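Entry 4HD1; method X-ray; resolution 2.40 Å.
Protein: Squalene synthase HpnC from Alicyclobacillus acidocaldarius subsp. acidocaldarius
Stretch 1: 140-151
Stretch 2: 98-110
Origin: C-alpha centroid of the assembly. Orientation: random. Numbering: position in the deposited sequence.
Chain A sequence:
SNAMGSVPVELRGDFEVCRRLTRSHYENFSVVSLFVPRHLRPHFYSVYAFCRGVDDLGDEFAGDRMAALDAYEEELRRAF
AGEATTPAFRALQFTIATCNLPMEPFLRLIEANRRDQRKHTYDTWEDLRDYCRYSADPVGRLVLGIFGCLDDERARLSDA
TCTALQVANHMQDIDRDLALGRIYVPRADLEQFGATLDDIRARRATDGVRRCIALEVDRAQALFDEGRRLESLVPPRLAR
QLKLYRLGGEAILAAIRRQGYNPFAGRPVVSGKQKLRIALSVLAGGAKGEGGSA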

# COMPACT_ATOMS: atom_id res chain seq x y z
N GLY A 140 -6.36 0.06 0.98
CA GLY A 140 -7.62 -0.40 0.41
C GLY A 140 -8.78 -0.22 1.36
O GLY A 140 -9.85 0.26 0.95
N ARG A 141 -8.57 -0.57 2.62
CA ARG A 141 -9.61 -0.42 3.65
C ARG A 141 -10.05 1.04 3.87
O ARG A 141 -11.25 1.33 4.00
CB ARG A 141 -9.17 -1.08 4.95
CG ARG A 141 -9.06 -2.59 4.81
CD ARG A 141 -8.62 -3.30 6.08
NE ARG A 141 -8.81 -4.74 5.92
CZ ARG A 141 -9.01 -5.60 6.91
NH1 ARG A 141 -9.04 -5.19 8.17
NH2 ARG A 141 -9.18 -6.89 6.64
N LEU A 142 -9.07 1.95 3.90
CA LEU A 142 -9.34 3.39 4.03
C LEU A 142 -10.05 3.95 2.79
O LEU A 142 -10.94 4.79 2.93
CB LEU A 142 -8.05 4.16 4.31
CG LEU A 142 -7.36 3.85 5.65
CD1 LEU A 142 -5.98 4.50 5.73
CD2 LEU A 142 -8.22 4.24 6.84
N VAL A 143 -9.66 3.48 1.61
CA VAL A 143 -10.34 3.86 0.37
C VAL A 143 -11.82 3.45 0.39
O VAL A 143 -12.69 4.26 0.05
CB VAL A 143 -9.59 3.32 -0.88
CG1 VAL A 143 -10.47 3.38 -2.13
CG2 VAL A 143 -8.29 4.10 -1.10
N LEU A 144 -12.10 2.21 0.81
CA LEU A 144 -13.49 1.77 0.98
C LEU A 144 -14.20 2.67 1.98
O LEU A 144 -15.34 3.07 1.75
CB LEU A 144 -13.55 0.31 1.47
CG LEU A 144 -13.16 -0.80 0.50
CD1 LEU A 144 -13.17 -2.14 1.22
CD2 LEU A 144 -14.09 -0.82 -0.71
N GLY A 145 -13.50 2.99 3.07
CA GLY A 145 -14.01 3.88 4.11
C GLY A 145 -14.43 5.24 3.57
O GLY A 145 -15.50 5.75 3.93
N ILE A 146 -13.59 5.81 2.70
CA ILE A 146 -13.87 7.12 2.11
C ILE A 146 -15.16 7.08 1.28
O ILE A 146 -15.95 8.01 1.32
CB ILE A 146 -12.67 7.66 1.29
CG1 ILE A 146 -11.49 7.98 2.23
CG2 ILE A 146 -13.06 8.91 0.50
CD1 ILE A 146 -10.19 8.32 1.53
N PHE A 147 -15.37 5.97 0.57
CA PHE A 147 -16.56 5.77 -0.27
C PHE A 147 -17.80 5.22 0.45
O PHE A 147 -18.81 4.97 -0.20
CB PHE A 147 -16.21 4.84 -1.44
CG PHE A 147 -15.57 5.54 -2.60
CD1 PHE A 147 -16.35 6.07 -3.63
CD2 PHE A 147 -14.18 5.67 -2.68
CE1 PHE A 147 -15.76 6.72 -4.71
CE2 PHE A 147 -13.59 6.30 -3.76
CZ PHE A 147 -14.38 6.83 -4.78
N GLY A 148 -17.72 5.01 1.76
CA GLY A 148 -18.83 4.40 2.52
C GLY A 148 -19.05 2.92 2.23
O GLY A 148 -20.19 2.44 2.22
N CYS A 149 -17.96 2.19 1.98
CA CYS A 149 -18.05 0.79 1.60
C CYS A 149 -17.28 -0.15 2.52
O CYS A 149 -16.98 -1.28 2.14
CB CYS A 149 -17.55 0.61 0.16
SG CYS A 149 -18.60 1.39 -1.07
N LEU A 150 -16.97 0.29 3.73
CA LEU A 150 -16.13 -0.52 4.62
C LEU A 150 -16.89 -1.45 5.57
O LEU A 150 -17.37 -1.03 6.63
CB LEU A 150 -15.11 0.36 5.37
CG LEU A 150 -14.05 -0.39 6.19
CD1 LEU A 150 -13.26 -1.41 5.36
CD2 LEU A 150 -13.11 0.60 6.86
N ASP A 151 -16.99 -2.71 5.17
CA ASP A 151 -17.48 -3.79 6.02
C ASP A 151 -16.55 -4.97 5.82
O ASP A 151 -15.69 -4.93 4.93
CB ASP A 151 -18.92 -4.16 5.67
CG ASP A 151 -19.09 -4.51 4.20
OD1 ASP A 151 -18.47 -5.47 3.72
OD2 ASP A 151 -19.86 -3.81 3.52
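Stretch 2 98-110: TCNLPMEPFLRLI

Stretch 1 is helical from Gly-140 to Ile-146, the end of a helix that begins earlier in the chain; Gly-148, at phi 69°, closes it in a Schellman motif with Cys-149 N bonded to Leu-144 O (2.8 Å) and Gly-148 N to Gly-145 O (3.2 Å). Stretch 2 starts in the last turn of another helix, leaves it at Asn-100 (phi 48°, again a Schellman motif), runs extended through Leu-101 and Pro-102, and is helical again over 104-110. This second helix lies nearly antiparallel to helix 140-146, with a signed crossing angle of -153° and axes 10.1 Å apart at closest approach. The backbones come nearest just before the second helix: Ile-146 CA lies 5.4 Å from Cys-99 CA, and Gly-145 CA 5.9 Å from Leu-101 CA. Gly-145 leaves room for the Leu-101 side chain: Leu-101 CD2 packs 3.6 Å from Gly-145 C, and an ideal CB on Gly-145 would lie 2.6 Å from Leu-101 CD2, a clash. No hydrogen bond crosses between the stretches; the contact, 502 Å² in all, is chiefly apolar packing. Leu-142 has the largest area covered by the other stretch, 117 Å². Its CD2 meets Pro-105 CB at 3.7 Å, Phe-106 CE2 at 3.5 Å and Leu-101 CD1 at 4.3 Å, while its CD1 sits over one face of the Phe-106 ring, 4.1 Å from the centroid, and reaches Leu-109 CD1 at 4.2 Å. Toward the end of stretch 1, Cys-99 SG lies 4.1 Å from Ile-146 CA, and Leu-150 CD2 rests 3.8 Å from Pro-102 CG. Charges gather around Arg-141: its NH1 is 4.2 Å from Glu-104 OE1, beyond a salt bridge, and 3.9 Å from Arg-108 NH1. Glu-104 OE2 instead pairs with Arg-108 NH2 at 3.0 Å, a salt bridge within stretch 2 in which the oxygen lies well out of the guanidinium plane, so that charge alone links the pair.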

# COMPACT_ATOMS: atom_id res chain seq x y z
N THR A 98 -15.57 12.84 9.17
CA THR A 98 -16.51 12.93 8.05
C THR A 98 -16.78 11.57 7.41
O THR A 98 -17.91 11.28 7.04
CB THR A 98 -16.00 13.92 6.98
OG1 THR A 98 -15.61 15.14 7.62
CG2 THR A 98 -17.07 14.23 5.95
N CYS A 99 -15.74 10.75 7.27
CA CYS A 99 -15.87 9.45 6.61
C CYS A 99 -16.03 8.31 7.60
O CYS A 99 -16.12 7.15 7.20
CB CYS A 99 -14.67 9.19 5.70
SG CYS A 99 -14.44 10.45 4.43
N ASN A 100 -16.07 8.64 8.89
CA ASN A 100 -16.12 7.65 9.97
C ASN A 100 -15.08 6.53 9.82
O ASN A 100 -15.42 5.35 9.84
CB ASN A 100 -17.54 7.08 10.12
CG ASN A 100 -17.75 6.38 11.45
OD1 ASN A 100 -17.34 6.88 12.50
ND2 ASN A 100 -18.39 5.22 11.42
N LEU A 101 -13.82 6.91 9.66
CA LEU A 101 -12.74 5.94 9.45
C LEU A 101 -12.28 5.30 10.77
O LEU A 101 -12.14 5.99 11.77
CB LEU A 101 -11.55 6.58 8.73
CG LEU A 101 -11.80 7.25 7.37
CD1 LEU A 101 -10.52 7.91 6.87
CD2 LEU A 101 -12.33 6.27 6.34
N PRO A 102 -12.06 3.97 10.77
CA PRO A 102 -11.53 3.31 11.97
C PRO A 102 -10.04 3.58 12.15
O PRO A 102 -9.36 3.94 11.19
CB PRO A 102 -11.78 1.83 11.67
CG PRO A 102 -11.70 1.74 10.19
CD PRO A 102 -12.33 3.01 9.69
N MSE A 103 -9.54 3.40 13.37
CA MSE A 103 -8.14 3.68 13.69
C MSE A 103 -7.16 2.60 13.23
O MSE A 103 -6.03 2.90 12.85
CB MSE A 103 -7.98 3.90 15.19
CG MSE A 103 -6.91 4.90 15.55
SE MSE A 103 -6.52 4.80 17.45
CE MSE A 103 -6.48 6.70 17.87
N GLU A 104 -7.59 1.34 13.26
CA GLU A 104 -6.71 0.20 12.99
C GLU A 104 -5.85 0.31 11.71
O GLU A 104 -4.65 0.03 11.74
CB GLU A 104 -7.48 -1.13 13.03
CG GLU A 104 -6.58 -2.36 12.99
CD GLU A 104 -7.34 -3.66 12.81
OE1 GLU A 104 -8.29 -3.71 11.99
OE2 GLU A 104 -6.97 -4.65 13.47
N PRO A 105 -6.46 0.71 10.57
CA PRO A 105 -5.62 0.77 9.36
C PRO A 105 -4.47 1.77 9.46
O PRO A 105 -3.39 1.50 8.94
CB PRO A 105 -6.61 1.19 8.27
CG PRO A 105 -7.94 0.75 8.78
CD PRO A 105 -7.88 0.95 10.26
N PHE A 106 -4.70 2.91 10.11
CA PHE A 106 -3.65 3.90 10.31
C PHE A 106 -2.52 3.34 11.18
O PHE A 106 -1.34 3.47 10.82
CB PHE A 106 -4.21 5.18 10.93
CG PHE A 106 -5.13 5.93 10.03
CD1 PHE A 106 -4.63 6.78 9.05
CD2 PHE A 106 -6.51 5.80 10.15
CE1 PHE A 106 -5.48 7.48 8.21
CE2 PHE A 106 -7.37 6.51 9.32
CZ PHE A 106 -6.85 7.35 8.34
N LEU A 107 -2.89 2.71 12.29
CA LEU A 107 -1.92 2.05 13.18
C LEU A 107 -1.16 0.92 12.48
O LEU A 107 -0.02 0.63 12.83
CB LEU A 107 -2.61 1.50 14.44
CG LEU A 107 -3.24 2.48 15.43
CD1 LEU A 107 -4.11 1.72 16.43
CD2 LEU A 107 -2.19 3.30 16.16
N ARG A 108 -1.79 0.27 11.51
CA ARG A 108 -1.13 -0.81 10.77
C ARG A 108 -0.10 -0.31 9.78
O ARG A 108 0.95 -0.93 9.60
CB ARG A 108 -2.15 -1.72 10.10
CG ARG A 108 -2.80 -2.66 11.09
CD ARG A 108 -3.76 -3.63 10.44
NE ARG A 108 -4.09 -4.70 11.38
CZ ARG A 108 -4.99 -5.65 11.14
NH1 ARG A 108 -5.66 -5.68 9.99
NH2 ARG A 108 -5.22 -6.58 12.06
N LEU A 109 -0.39 0.83 9.16
CA LEU A 109 0.56 1.46 8.25
C LEU A 109 1.80 1.93 8.98
O LEU A 109 2.91 1.87 8.43
CB LEU A 109 -0.10 2.64 7.53
CG LEU A 109 -1.05 2.20 6.42
CD1 LEU A 109 -2.01 3.33 6.08
CD2 LEU A 109 -0.28 1.72 5.20
N ILE A 110 1.61 2.39 10.22
CA ILE A 110 2.70 2.78 11.11
C ILE A 110 3.53 1.55 11.48
O ILE A 110 4.75 1.57 11.42
CB ILE A 110 2.17 3.50 12.38
CG1 ILE A 110 1.72 4.92 12.03
CG2 ILE A 110 3.23 3.53 13.49
CD1 ILE A 110 0.99 5.65 13.14